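Lipolytic enzyme, g-d-s-l (Clostridium thermocellum, PDB 2W1W) is a family 6 carbohydrate-binding module, a calcium-containing beta-sandwich domain taken from a larger lipolytic enzyme. Local coordinates at residues Q8-I13 and T27-V32; V22-T27 and A90-N95; G40-N45 and P121-L126; M70-N75 and I110-I115. All coordinates share one frame; numbering follows the deposited sequence. Where two conformers were deposited one is given.

Interaction 1: residues Q8-I13 and T27-V32; sequences QAEDAI and TGSCYV. With CA (calcium ion), chain C.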
loop_
_atom_site.group_PDB
_atom_site.type_symbol
_atom_site.label_atom_id
_atom_site.label_comp_id
_atom_site.label_asym_id
_atom_site.label_seq_id
_atom_site.Cartn_x
_atom_site.Cartn_y
_atom_site.Cartn_z
ATOM N N GLN A 8 -7.531 2.364 -5.602
ATOM C CA GLN A 8 -8.232 2.756 -4.369
ATOM C C GLN A 8 -8.360 1.585 -3.398
ATOM O O GLN A 8 -8.523 0.460 -3.797
ATOM C CB GLN A 8 -9.639 3.300 -4.699
ATOM C CG GLN A 8 -9.711 4.346 -5.830
ATOM C CD GLN A 8 -9.232 5.680 -5.413
ATOM O OE1 GLN A 8 -9.084 5.961 -4.216
ATOM N NE2 GLN A 8 -8.972 6.551 -6.417
ATOM N N ALA A 9 -8.355 1.902 -2.115
ATOM C CA ALA A 9 -8.575 0.907 -1.058
ATOM C C ALA A 9 -9.818 0.095 -1.296
ATOM O O ALA A 9 -9.834 -1.108 -1.110
ATOM C CB ALA A 9 -8.639 1.567 0.345
ATOM N N GLU A 10 -10.861 0.792 -1.705
ATOM C CA GLU A 10 -12.190 0.158 -1.902
ATOM C C GLU A 10 -12.188 -0.954 -2.947
ATOM O O GLU A 10 -13.095 -1.806 -2.966
ATOM C CB GLU A 10 -13.309 1.209 -2.156
ATOM C CG GLU A 10 -13.056 2.221 -3.280
ATOM C CD GLU A 10 -12.430 3.531 -2.764
ATOM O OE1 GLU A 10 -11.681 3.462 -1.745
ATOM O OE2 GLU A 10 -12.674 4.613 -3.359
ATOM N N ASP A 11 -11.156 -0.953 -3.777
ATOM C CA ASP A 11 -11.012 -1.895 -4.880
ATOM C C ASP A 11 -9.964 -2.954 -4.639
ATOM O O ASP A 11 -9.720 -3.800 -5.479
ATOM C CB ASP A 11 -10.641 -1.140 -6.181
ATOM C CG ASP A 11 -11.722 -0.224 -6.665
ATOM O OD1 ASP A 11 -12.923 -0.590 -6.600
ATOM O OD2 ASP A 11 -11.379 0.877 -7.128
ATOM N N ALA A 12 -9.354 -2.896 -3.468
ATOM C CA ALA A 12 -8.293 -3.819 -3.086
ATOM C C ALA A 12 -8.811 -5.231 -2.791
ATOM O O ALA A 12 -9.964 -5.437 -2.476
ATOM C CB ALA A 12 -7.513 -3.276 -1.871
ATOM N N ILE A 13 -7.931 -6.190 -2.949
ATOM C CA ILE A 13 -8.105 -7.569 -2.453
ATOM C C ILE A 13 -7.320 -7.645 -1.164
ATOM O O ILE A 13 -6.148 -7.289 -1.135
ATOM C CB ILE A 13 -7.580 -8.601 -3.463
ATOM C CG1 ILE A 13 -8.427 -8.521 -4.717
ATOM C CG2 ILE A 13 -7.610 -9.999 -2.859
ATOM C CD1 ILE A 13 -7.896 -9.331 -5.904
ATOM N N THR A 27 -8.977 9.360 1.233
ATOM C CA THR A 27 -9.598 9.698 -0.018
ATOM C C THR A 27 -10.361 8.514 -0.550
ATOM O O THR A 27 -10.216 7.403 -0.091
ATOM C CB THR A 27 -8.574 10.187 -1.053
ATOM O OG1 THR A 27 -7.627 9.147 -1.311
ATOM C CG2 THR A 27 -7.870 11.464 -0.523
ATOM N N GLY A 28 -11.149 8.783 -1.567
ATOM C CA GLY A 28 -12.142 7.842 -2.022
ATOM C C GLY A 28 -13.083 7.523 -0.874
ATOM O O GLY A 28 -13.341 8.334 0.036
ATOM N N SER A 29 -13.541 6.297 -0.884
ATOM C CA SER A 29 -14.578 5.889 0.086
ATOM C C SER A 29 -14.095 5.199 1.348
ATOM O O SER A 29 -14.837 5.010 2.309
ATOM C CB SER A 29 -15.563 5.015 -0.628
ATOM O OG SER A 29 -14.971 3.786 -0.918
ATOM N N CYS A 30 -12.828 4.824 1.378
ATOM C CA CYS A 30 -12.318 4.141 2.540
ATOM C C CYS A 30 -10.796 4.034 2.464
ATOM O O CYS A 30 -10.150 4.457 1.494
ATOM C CB CYS A 30 -12.930 2.747 2.634
ATOM S SG CYS A 30 -12.318 1.566 1.430
ATOM N N TYR A 31 -10.278 3.471 3.524
ATOM C CA TYR A 31 -8.897 2.991 3.631
ATOM C C TYR A 31 -8.897 1.580 4.149
ATOM O O TYR A 31 -9.949 1.075 4.545
ATOM C CB TYR A 31 -8.044 3.931 4.521
ATOM C CG TYR A 31 -8.529 4.038 5.952
ATOM C CD1 TYR A 31 -8.119 3.157 6.915
ATOM C CD2 TYR A 31 -9.432 5.029 6.308
ATOM C CE1 TYR A 31 -8.592 3.260 8.241
ATOM C CE2 TYR A 31 -9.886 5.157 7.600
ATOM C CZ TYR A 31 -9.475 4.265 8.559
ATOM O OH TYR A 31 -9.957 4.396 9.846
ATOM N N VAL A 32 -7.731 0.962 4.151
ATOM C CA VAL A 32 -7.519 -0.391 4.667
ATOM C C VAL A 32 -6.762 -0.363 5.984
ATOM O O VAL A 32 -5.773 0.353 6.123
ATOM C CB VAL A 32 -6.686 -1.259 3.696
ATOM C CG1 VAL A 32 -6.508 -2.688 4.271
ATOM C CG2 VAL A 32 -7.294 -1.255 2.272
HETATM CA CA CA C . -8.853 5.550 0.074
HETATM O O HOH W 1 -8.059 8.399 -3.767
HETATM O O HOH W 2 -9.143 4.966 -1.978
#

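Interaction 2: residues V22-T27 and A90-N95; sequences VNAGYT and AWTTWN. With CA (calcium ion), chain C.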
loop_
_atom_site.group_PDB
_atom_site.type_symbol
_atom_site.label_atom_id
_atom_site.label_comp_id
_atom_site.label_asym_id
_atom_site.label_seq_id
_atom_site.Cartn_x
_atom_site.Cartn_y
_atom_site.Cartn_z
ATOM N N VAL A 22 -13.132 5.125 9.678
ATOM C CA VAL A 22 -13.185 5.807 10.988
ATOM C C VAL A 22 -12.389 7.106 11.031
ATOM O O VAL A 22 -12.884 8.161 11.443
ATOM C CB VAL A 22 -12.681 4.871 12.096
ATOM C CG1 VAL A 22 -12.451 5.631 13.426
ATOM C CG2 VAL A 22 -13.703 3.756 12.281
ATOM N N ASN A 23 -11.127 6.991 10.644
ATOM C CA ASN A 23 -10.208 8.115 10.697
ATOM C C ASN A 23 -10.303 9.045 9.501
ATOM O O ASN A 23 -10.102 8.679 8.367
ATOM C CB ASN A 23 -8.767 7.608 10.826
ATOM C CG ASN A 23 -8.539 6.794 12.087
ATOM O OD1 ASN A 23 -8.122 5.635 12.042
ATOM N ND2 ASN A 23 -8.798 7.402 13.227
ATOM N N ALA A 24 -10.586 10.289 9.791
ATOM C CA ALA A 24 -10.679 11.326 8.773
ATOM C C ALA A 24 -9.396 11.465 7.970
ATOM O O ALA A 24 -8.306 11.216 8.450
ATOM C CB ALA A 24 -11.013 12.698 9.428
ATOM N N GLY A 25 -9.598 11.913 6.747
ATOM C CA GLY A 25 -8.515 12.356 5.844
ATOM C C GLY A 25 -8.154 11.431 4.707
ATOM O O GLY A 25 -7.313 11.756 3.856
ATOM N N TYR A 26 -8.776 10.272 4.724
ATOM C CA TYR A 26 -8.675 9.314 3.601
ATOM C C TYR A 26 -9.336 9.917 2.363
ATOM O O TYR A 26 -10.147 10.846 2.418
ATOM C CB TYR A 26 -9.270 7.925 3.943
ATOM C CG TYR A 26 -10.767 7.940 4.220
ATOM C CD1 TYR A 26 -11.688 7.863 3.194
ATOM C CD2 TYR A 26 -11.239 8.088 5.524
ATOM C CE1 TYR A 26 -13.042 7.921 3.455
ATOM C CE2 TYR A 26 -12.591 8.164 5.792
ATOM C CZ TYR A 26 -13.473 8.083 4.749
ATOM O OH TYR A 26 -14.833 8.151 4.994
ATOM N N THR A 27 -8.977 9.360 1.233
ATOM C CA THR A 27 -9.598 9.698 -0.018
ATOM C C THR A 27 -10.361 8.514 -0.550
ATOM O O THR A 27 -10.216 7.403 -0.091
ATOM C CB THR A 27 -8.574 10.187 -1.053
ATOM O OG1 THR A 27 -7.627 9.147 -1.311
ATOM C CG2 THR A 27 -7.870 11.464 -0.523
ATOM N N ALA A 90 -0.390 10.888 13.891
ATOM C CA ALA A 90 -1.811 10.633 14.203
ATOM C C ALA A 90 -2.448 9.798 13.136
ATOM O O ALA A 90 -1.988 9.759 11.982
ATOM C CB ALA A 90 -2.602 11.923 14.337
ATOM N N TRP A 91 -3.513 9.124 13.541
ATOM C CA TRP A 91 -4.277 8.276 12.609
ATOM C C TRP A 91 -5.014 9.096 11.571
ATOM O O TRP A 91 -5.470 8.592 10.545
ATOM C CB TRP A 91 -5.217 7.313 13.333
ATOM C CG TRP A 91 -4.480 6.256 14.064
ATOM C CD1 TRP A 91 -4.358 6.118 15.431
ATOM C CD2 TRP A 91 -3.712 5.192 13.496
ATOM N NE1 TRP A 91 -3.581 5.044 15.735
ATOM C CE2 TRP A 91 -3.176 4.437 14.572
ATOM C CE3 TRP A 91 -3.424 4.802 12.195
ATOM C CZ2 TRP A 91 -2.375 3.320 14.375
ATOM C CZ3 TRP A 91 -2.638 3.695 12.000
ATOM C CH2 TRP A 91 -2.125 2.952 13.080
ATOM N N THR A 92 -5.091 10.395 11.826
ATOM C CA THR A 92 -5.720 11.340 10.895
ATOM C C THR A 92 -4.737 12.161 10.083
ATOM O O THR A 92 -5.122 13.043 9.327
ATOM C CB THR A 92 -6.649 12.344 11.592
ATOM O OG1 THR A 92 -5.998 12.887 12.749
ATOM C CG2 THR A 92 -8.003 11.676 11.919
ATOM N N THR A 93 -3.454 11.868 10.243
ATOM C CA THR A 93 -2.408 12.543 9.451
ATOM C C THR A 93 -1.853 11.523 8.471
ATOM O O THR A 93 -1.311 10.499 8.849
ATOM C CB THR A 93 -1.291 13.083 10.344
ATOM O OG1 THR A 93 -1.832 14.004 11.302
ATOM C CG2 THR A 93 -0.232 13.765 9.541
ATOM N N TRP A 94 -2.021 11.837 7.203
ATOM C CA TRP A 94 -1.650 10.953 6.090
ATOM C C TRP A 94 -0.423 11.456 5.379
ATOM O O TRP A 94 -0.296 12.647 5.085
ATOM C CB TRP A 94 -2.829 10.861 5.103
ATOM C CG TRP A 94 -4.102 10.398 5.753
ATOM C CD1 TRP A 94 -4.995 11.170 6.447
ATOM C CD2 TRP A 94 -4.626 9.060 5.758
ATOM N NE1 TRP A 94 -6.041 10.379 6.893
ATOM C CE2 TRP A 94 -5.823 9.078 6.483
ATOM C CE3 TRP A 94 -4.176 7.834 5.227
ATOM C CZ2 TRP A 94 -6.570 7.921 6.688
ATOM C CZ3 TRP A 94 -4.917 6.704 5.424
ATOM C CH2 TRP A 94 -6.093 6.750 6.165
ATOM N N ASN A 95 0.470 10.536 5.107
ATOM C CA ASN A 95 1.687 10.837 4.371
ATOM C C ASN A 95 1.824 9.859 3.206
ATOM O O ASN A 95 0.996 8.994 3.009
ATOM C CB ASN A 95 2.884 10.675 5.276
ATOM C CG ASN A 95 3.011 11.764 6.291
ATOM O OD1 ASN A 95 2.232 12.747 6.322
ATOM N ND2 ASN A 95 4.041 11.625 7.134
HETATM CA CA CA C . -8.853 5.550 0.074
HETATM O O HOH W 3 -5.975 6.192 9.425
HETATM O O HOH W 2 -9.143 4.966 -1.978
#

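Interaction 3: residues G40-N45 and P121-L126; sequences GYIEWN and PNVDYL. With CA (calcium ion), chain C.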
loop_
_atom_site.group_PDB
_atom_site.type_symbol
_atom_site.label_atom_id
_atom_site.label_comp_id
_atom_site.label_asym_id
_atom_site.label_seq_id
_atom_site.Cartn_x
_atom_site.Cartn_y
_atom_site.Cartn_z
ATOM N N GLY A 40 -1.302 -9.823 7.475
ATOM C CA GLY A 40 -2.343 -9.290 6.577
ATOM C C GLY A 40 -1.733 -8.665 5.349
ATOM O O GLY A 40 -0.561 -8.315 5.329
ATOM N N TYR A 41 -2.545 -8.549 4.311
ATOM C CA TYR A 41 -2.078 -7.874 3.080
ATOM C C TYR A 41 -3.195 -7.215 2.336
ATOM O O TYR A 41 -4.395 -7.489 2.531
ATOM C CB TYR A 41 -1.335 -8.864 2.142
ATOM C CG TYR A 41 -2.141 -10.000 1.510
ATOM C CD1 TYR A 41 -3.066 -9.754 0.511
ATOM C CD2 TYR A 41 -1.926 -11.332 1.881
ATOM C CE1 TYR A 41 -3.773 -10.783 -0.094
ATOM C CE2 TYR A 41 -2.642 -12.381 1.274
ATOM C CZ TYR A 41 -3.569 -12.085 0.299
ATOM O OH TYR A 41 -4.308 -13.070 -0.344
ATOM N N ILE A 42 -2.731 -6.345 1.468
ATOM C CA ILE A 42 -3.564 -5.706 0.460
ATOM C C ILE A 42 -2.891 -5.906 -0.894
ATOM O O ILE A 42 -1.682 -5.945 -1.000
ATOM C CB ILE A 42 -3.794 -4.216 0.759
ATOM C CG1 ILE A 42 -2.485 -3.418 0.581
ATOM C CG2 ILE A 42 -4.382 -4.058 2.163
ATOM C CD1 ILE A 42 -2.561 -1.950 0.975
ATOM N N GLU A 43 -3.702 -6.065 -1.909
ATOM C CA GLU A 43 -3.167 -6.248 -3.248
ATOM C C GLU A 43 -4.098 -5.731 -4.323
ATOM O O GLU A 43 -5.317 -5.671 -4.145
ATOM C CB GLU A 43 -2.769 -7.689 -3.478
ATOM C CG GLU A 43 -3.823 -8.592 -3.778
ATOM C CD GLU A 43 -3.320 -9.988 -4.161
ATOM O OE1 GLU A 43 -2.172 -10.386 -3.848
ATOM O OE2 GLU A 43 -4.128 -10.718 -4.783
ATOM N N TRP A 44 -3.481 -5.278 -5.406
ATOM C CA TRP A 44 -4.218 -4.831 -6.567
ATOM C C TRP A 44 -3.641 -5.456 -7.817
ATOM O O TRP A 44 -2.493 -5.844 -7.889
ATOM C CB TRP A 44 -4.117 -3.305 -6.751
ATOM C CG TRP A 44 -4.793 -2.442 -5.717
ATOM C CD1 TRP A 44 -6.067 -1.935 -5.781
ATOM C CD2 TRP A 44 -4.214 -1.913 -4.508
ATOM N NE1 TRP A 44 -6.310 -1.162 -4.686
ATOM C CE2 TRP A 44 -5.193 -1.109 -3.903
ATOM C CE3 TRP A 44 -2.986 -2.060 -3.864
ATOM C CZ2 TRP A 44 -4.959 -0.411 -2.711
ATOM C CZ3 TRP A 44 -2.771 -1.379 -2.694
ATOM C CH2 TRP A 44 -3.739 -0.585 -2.128
ATOM N N ASN A 45 -4.488 -5.458 -8.826
ATOM C CA ASN A 45 -4.138 -5.839 -10.199
ATOM C C ASN A 45 -3.857 -4.540 -10.942
ATOM O O ASN A 45 -4.762 -3.765 -11.230
ATOM C CB ASN A 45 -5.304 -6.599 -10.843
ATOM C CG ASN A 45 -5.503 -7.980 -10.260
ATOM O OD1 ASN A 45 -6.587 -8.283 -9.669
ATOM N ND2 ASN A 45 -4.499 -8.803 -10.372
ATOM N N PRO A 121 0.470 -0.166 8.421
ATOM C CA PRO A 121 -0.193 1.103 8.601
ATOM C C PRO A 121 -1.590 1.060 7.979
ATOM O O PRO A 121 -1.899 0.136 7.226
ATOM C CB PRO A 121 0.693 2.039 7.781
ATOM C CG PRO A 121 1.145 1.177 6.647
ATOM C CD PRO A 121 1.377 -0.171 7.258
ATOM N N ASN A 122 -2.391 2.091 8.211
ATOM C CA ASN A 122 -3.642 2.268 7.456
ATOM C C ASN A 122 -3.281 2.800 6.083
ATOM O O ASN A 122 -2.455 3.706 5.963
ATOM C CB ASN A 122 -4.603 3.211 8.165
ATOM C CG ASN A 122 -5.172 2.619 9.445
ATOM O OD1 ASN A 122 -5.077 1.418 9.682
ATOM N ND2 ASN A 122 -5.770 3.476 10.280
ATOM N N VAL A 123 -3.819 2.177 5.045
ATOM C CA VAL A 123 -3.429 2.532 3.650
ATOM C C VAL A 123 -4.633 3.048 2.888
ATOM O O VAL A 123 -5.676 2.399 2.782
ATOM C CB VAL A 123 -2.804 1.318 2.903
ATOM C CG1 VAL A 123 -2.516 1.649 1.421
ATOM C CG2 VAL A 123 -1.541 0.853 3.561
ATOM N N ASP A 124 -4.458 4.254 2.379
ATOM C CA ASP A 124 -5.482 4.990 1.638
ATOM C C ASP A 124 -5.636 4.468 0.208
ATOM O O ASP A 124 -6.751 4.236 -0.276
ATOM C CB ASP A 124 -5.143 6.485 1.628
ATOM C CG ASP A 124 -6.273 7.366 1.172
ATOM O OD1 ASP A 124 -7.462 6.944 1.215
ATOM O OD2 ASP A 124 -5.938 8.497 0.727
ATOM N N TYR A 125 -4.492 4.351 -0.458
ATOM C CA TYR A 125 -4.424 3.918 -1.854
ATOM C C TYR A 125 -2.988 3.629 -2.221
ATOM O O TYR A 125 -2.075 3.951 -1.483
ATOM C CB TYR A 125 -4.967 4.988 -2.812
ATOM C CG TYR A 125 -4.300 6.352 -2.789
ATOM C CD1 TYR A 125 -2.980 6.524 -3.179
ATOM C CD2 TYR A 125 -5.019 7.486 -2.465
ATOM C CE1 TYR A 125 -2.400 7.780 -3.252
ATOM C CE2 TYR A 125 -4.443 8.750 -2.521
ATOM C CZ TYR A 125 -3.117 8.884 -2.892
ATOM O OH TYR A 125 -2.508 10.123 -2.940
ATOM N N LEU A 126 -2.865 3.011 -3.384
ATOM C CA LEU A 126 -1.621 2.881 -4.136
ATOM C C LEU A 126 -1.743 3.711 -5.425
ATOM O O LEU A 126 -2.682 3.577 -6.180
ATOM C CB LEU A 126 -1.358 1.433 -4.502
ATOM C CG LEU A 126 -0.283 1.133 -5.554
ATOM C CD1 LEU A 126 1.113 1.547 -5.068
ATOM C CD2 LEU A 126 -0.320 -0.363 -5.991
HETATM CA CA CA C . -8.853 5.550 0.074
HETATM O O HOH W 2 -9.143 4.966 -1.978
#

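Interaction 4: residues M70-N75 and I110-I115; sequences MRITVN and IRATAI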
loop_
_atom_site.group_PDB
_atom_site.type_symbol
_atom_site.label_atom_id
_atom_site.label_comp_id
_atom_site.label_asym_id
_atom_site.label_seq_id
_atom_site.Cartn_x
_atom_site.Cartn_y
_atom_site.Cartn_z
ATOM N N MET A 70 6.436 -3.100 5.682
ATOM C CA MET A 70 5.736 -4.084 4.872
ATOM C C MET A 70 6.619 -4.639 3.766
ATOM O O MET A 70 7.455 -3.978 3.201
ATOM C CB MET A 70 4.452 -3.511 4.285
ATOM C CG MET A 70 3.460 -3.050 5.329
ATOM S SD MET A 70 1.772 -2.957 4.727
ATOM C CE MET A 70 1.817 -1.441 3.746
ATOM N N ARG A 71 6.345 -5.892 3.468
ATOM C CA ARG A 71 6.915 -6.619 2.329
ATOM C C ARG A 71 6.134 -6.257 1.077
ATOM O O ARG A 71 4.913 -6.336 1.059
ATOM C CB ARG A 71 6.819 -8.132 2.575
ATOM C CG ARG A 71 7.185 -8.984 1.371
ATOM C CD ARG A 71 6.783 -10.462 1.606
ATOM N NE ARG A 71 7.539 -11.010 2.707
ATOM C CZ ARG A 71 7.160 -11.992 3.519
ATOM N NH1 ARG A 71 5.985 -12.599 3.400
ATOM N NH2 ARG A 71 7.999 -12.377 4.464
ATOM N N ILE A 72 6.853 -5.834 0.047
ATOM C CA ILE A 72 6.228 -5.516 -1.231
ATOM C C ILE A 72 6.594 -6.615 -2.229
ATOM O O ILE A 72 7.743 -6.879 -2.491
ATOM C CB ILE A 72 6.633 -4.120 -1.786
ATOM C CG1 ILE A 72 6.530 -3.024 -0.698
ATOM C CG2 ILE A 72 5.805 -3.807 -3.046
ATOM C CD1 ILE A 72 5.137 -2.825 -0.134
ATOM N N THR A 73 5.551 -7.237 -2.741
ATOM C CA THR A 73 5.628 -8.332 -3.709
ATOM C C THR A 73 4.997 -7.881 -5.018
ATOM O O THR A 73 3.937 -7.252 -5.040
ATOM C CB THR A 73 4.919 -9.597 -3.175
ATOM O OG1 THR A 73 5.348 -9.891 -1.829
ATOM C CG2 THR A 73 5.195 -10.794 -4.091
ATOM N N VAL A 74 5.702 -8.176 -6.098
ATOM C CA VAL A 74 5.238 -7.867 -7.446
ATOM C C VAL A 74 5.361 -9.122 -8.278
ATOM O O VAL A 74 6.452 -9.675 -8.428
ATOM C CB VAL A 74 6.069 -6.730 -8.101
ATOM C CG1 VAL A 74 5.576 -6.488 -9.552
ATOM C CG2 VAL A 74 6.002 -5.438 -7.305
ATOM N N ASN A 75 4.223 -9.600 -8.714
ATOM C CA ASN A 75 4.127 -10.816 -9.535
ATOM C C ASN A 75 4.796 -11.996 -8.855
ATOM O O ASN A 75 5.427 -12.840 -9.494
ATOM C CB ASN A 75 4.758 -10.592 -10.925
ATOM C CG ASN A 75 4.083 -9.476 -11.709
ATOM O OD1 ASN A 75 4.745 -8.635 -12.393
ATOM N ND2 ASN A 75 2.778 -9.435 -11.596
ATOM N N ILE A 110 0.363 -6.583 -7.307
ATOM C CA ILE A 110 1.163 -5.825 -6.347
ATOM C C ILE A 110 0.556 -5.935 -4.986
ATOM O O ILE A 110 -0.579 -5.564 -4.789
ATOM C CB ILE A 110 1.317 -4.360 -6.766
ATOM C CG1 ILE A 110 1.927 -4.306 -8.186
ATOM C CG2 ILE A 110 2.257 -3.632 -5.769
ATOM C CD1 ILE A 110 2.224 -2.911 -8.701
ATOM N N ARG A 111 1.339 -6.493 -4.061
ATOM C CA ARG A 111 0.869 -6.831 -2.706
ATOM C C ARG A 111 1.778 -6.176 -1.688
ATOM O O ARG A 111 2.984 -6.122 -1.869
ATOM C CB ARG A 111 0.864 -8.347 -2.488
ATOM C CG ARG A 111 0.340 -8.766 -1.118
ATOM C CD ARG A 111 0.486 -10.273 -0.854
ATOM N NE ARG A 111 -0.397 -11.041 -1.721
ATOM C CZ ARG A 111 -0.590 -12.347 -1.633
ATOM N NH1 ARG A 111 0.069 -13.067 -0.738
ATOM N NH2 ARG A 111 -1.442 -12.936 -2.460
ATOM N N ALA A 112 1.161 -5.658 -0.631
ATOM C CA ALA A 112 1.874 -5.141 0.575
ATOM C C ALA A 112 1.431 -5.923 1.783
ATOM O O ALA A 112 0.250 -5.870 2.155
ATOM C CB ALA A 112 1.564 -3.640 0.783
ATOM N N THR A 113 2.377 -6.645 2.391
ATOM C CA THR A 113 2.100 -7.598 3.495
ATOM C C THR A 113 2.765 -7.114 4.781
ATOM O O THR A 113 3.926 -6.789 4.813
ATOM C CB THR A 113 2.647 -8.995 3.156
ATOM O OG1 THR A 113 2.077 -9.468 1.908
ATOM C CG2 THR A 113 2.354 -10.009 4.268
ATOM N N ALA A 114 1.998 -7.103 5.850
ATOM C CA ALA A 114 2.520 -6.774 7.192
ATOM C C ALA A 114 3.503 -7.828 7.667
ATOM O O ALA A 114 3.176 -9.006 7.728
ATOM C CB ALA A 114 1.334 -6.642 8.193
ATOM N N ILE A 115 4.705 -7.376 8.028
ATOM C CA ILE A 115 5.737 -8.287 8.520
ATOM C C ILE A 115 6.066 -8.134 10.018
ATOM O O ILE A 115 6.786 -8.969 10.599
ATOM C CB ILE A 115 7.019 -8.233 7.676
ATOM C CG1 ILE A 115 7.681 -6.854 7.748
ATOM C CG2 ILE A 115 6.707 -8.667 6.210
ATOM C CD1 ILE A 115 9.043 -6.831 7.052
HETATM O O HOH W 4 3.747 -8.625 -0.080
#

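Interaction 1: residues Q8-I13 and T27-V32
Water 2, bound to the calcium ion, is gripped from several sides: it accepts from Ala9 N and donates to Glu10 OE1, 3.0 Å away. Glu10 is thus a second-shell group, and its charge may partly offset that of the ion. Its carboxylate also takes the backbone N-H of Ser29. The bond from Ser29 N to Glu10 OE2 is 3.1 Å long and fairly straight (164° at the hydrogen), although the donor stands well above the carboxylate plane; a second bond, to OE1, is weak. Glu10 reaches this spot because chi1 (53°) sets CG between the backbone N and the carbonyl carbon, and a bend at chi2 then brings the carboxylate to Ser29 N. Gly28 suits the place next door, since with no side chain its CA can lie 3.5 Å from Glu10 OE2. A further water, number 1, donates to Gln8 OE1 at 2.7 Å and to Thr27 OG1. Beside these polar groups the small Ala9 fits closely, its CB 3.8 Å from Cys30 SG and, in the conformer described, 3.7 Å from Val32 CG2. Thr27 O binds the calcium ion at 2.3 Å and Cys30 O at 2.2 Å, while Asp124 completes the coordination. Loop carbonyls, an aspartate and a water gathered in this way form the calcium site of this family 6 beta-sandwich module.

Interaction 2: residues V22-T27 and A90-N95
Trp94 points its indole NE1 at the carbonyl of Ala24, and the bond from NE1 to Ala24 O (2.9 Å) is almost perfectly straight at 177°. The oxygen lies exactly in the indole plane, though the donor is tilted somewhat from the carbonyl plane. Trp94 achieves this with CG beside its own backbone N (chi1 -56°), which lays the chain from Gly25 to Tyr26 over one face of the ring; Trp91 O sits on the opposite face. Gly25 has no side chain to collide with the indole, and its C comes within 3.2 Å of Trp94 NE1. Of the Tyr26 side chain, CB makes the contact, 3.9 Å from Trp94 CZ2, because chi1 leads the phenol ring away. Asn23 holds its amide within 16° of parallel to the Trp91 ring; CG, OD1 and ND2 all lie about 3.6 Å from Trp91 CB, and Asn23 CB is 3.5 Å from Trp91 O. Water 3 donates to Trp91 O at 2.7 Å and only weakly to Asn23 OD1. The carbonyl oxygen of Asn23 is buried here without a polar partner. This surface contact joins the loop between strands 18-20 and 31-33 to the type I turn of Ala90-Thr93 that precedes strand 95-103; Trp94 also packs on Arg59 and Ala61 of strand 52-61, and Asn23 and Trp91 lean on Asn122 of strand 122-129.

Interaction 3: residues G40-N45 and P121-L126
Trp44 offers one face of its six-membered ring to Leu126, whose CB sits 3.9 Å from the ring centroid and 23° off the normal, a CH-pi contact. The two side chains slide past each other in opposite directions, so that Leu126 CD2 also reaches Trp44 CE3, at 3.8 Å. Val123 meets the same ring differently, with CG1 near the ring plane at the edge. In the conformer described, the extended chi2 of Ile42 (-175°) brings its CD1 to 3.6 Å from Val123 CG1. The long or broad side chains of Trp44, Ile42 and Leu126 suit strands whose axes come no nearer than 9.1 Å, crossing at 25°, for these strands belong to the two facing sheets of the beta sandwich. Val123 and Leu126 both point inward although three residues apart, because the helical backbone at Asp124 breaks the alternation. Asp124 and Tyr125 both face away, and Asp124 O (2.5 Å) and OD1 (2.3 Å) bind the calcium ion. The indole N-H of Trp44 is satisfied by Gln8 O, leaving the hydrocarbon part of the ring for the core. With no hydrogen bond between the segments, their cohesion rests on dispersion and the exclusion of water, while Asp124, facing away, serves the calcium ion.

Interaction 4: residues M70-N75 and I110-I115
Strands 70-74 and 110-114 run antiparallel, their directions 158° apart, as neighbours in the five-stranded sheet of the beta sandwich. Two hydrogen-bonded pairs, Arg71 with Thr113 and Thr73 with Arg111, give four backbone bonds; those from Arg71 N to Thr113 O and from Thr73 N to Arg111 O are each 2.9 Å. Met70-Ala114, Ile72-Ala112 and Val74-Ile110 are the non-hydrogen-bonded pairs, and their apolar side chains face the core, where Ile72 touches Ile99 of the other sheet. Ala112 is small enough to take two neighbours at once: Met70 CE lies 3.7 Å from its CB, brought back by the bend at chi3 (-76°), and Ile72 CD1 lies 3.8 Å from it. The other face of the sheet carries Arg71, Thr73, Arg111 and Thr113. Ile115 covers part of one face of the Arg71 guanidinium with CG2, which also packs 3.7 Å from Arg71 CB. Arg111 leads its charged end away to a salt bridge with Glu43 and a cation-pi contact with Tyr41. Thr73 and Thr113, beta-branched residues well suited to strands, both turn their hydroxyls towards water 4, which lies 2.7 Å from Thr73 OG1 and from Thr113 OG1 and donates to Arg71 O at 2.8 Å.

Interactions 1, 2 and 3 share the calcium ion: Thr27 belongs to both interaction 1 and interaction 2, and Asp124 brings in interaction 3. A probable hydrogen bond of 2.7 Å between Thr27 OG1 and Asp124 OD2 ties the metal loop to the core strand. Interactions 1 and 2 also meet where Tyr31 OH lies 3.0 Å from Asn23 N, with their centres about 13 Å apart. Interaction 4 stands off from the ion; its centre is about 17 Å from that of interaction 1, across the centre of the chain. It adjoins interaction 3, about 9 Å away between centres, because strands 41-48 and 106-114 are sheet neighbours, with Gly40 O 2.9 Å from Ala114 N.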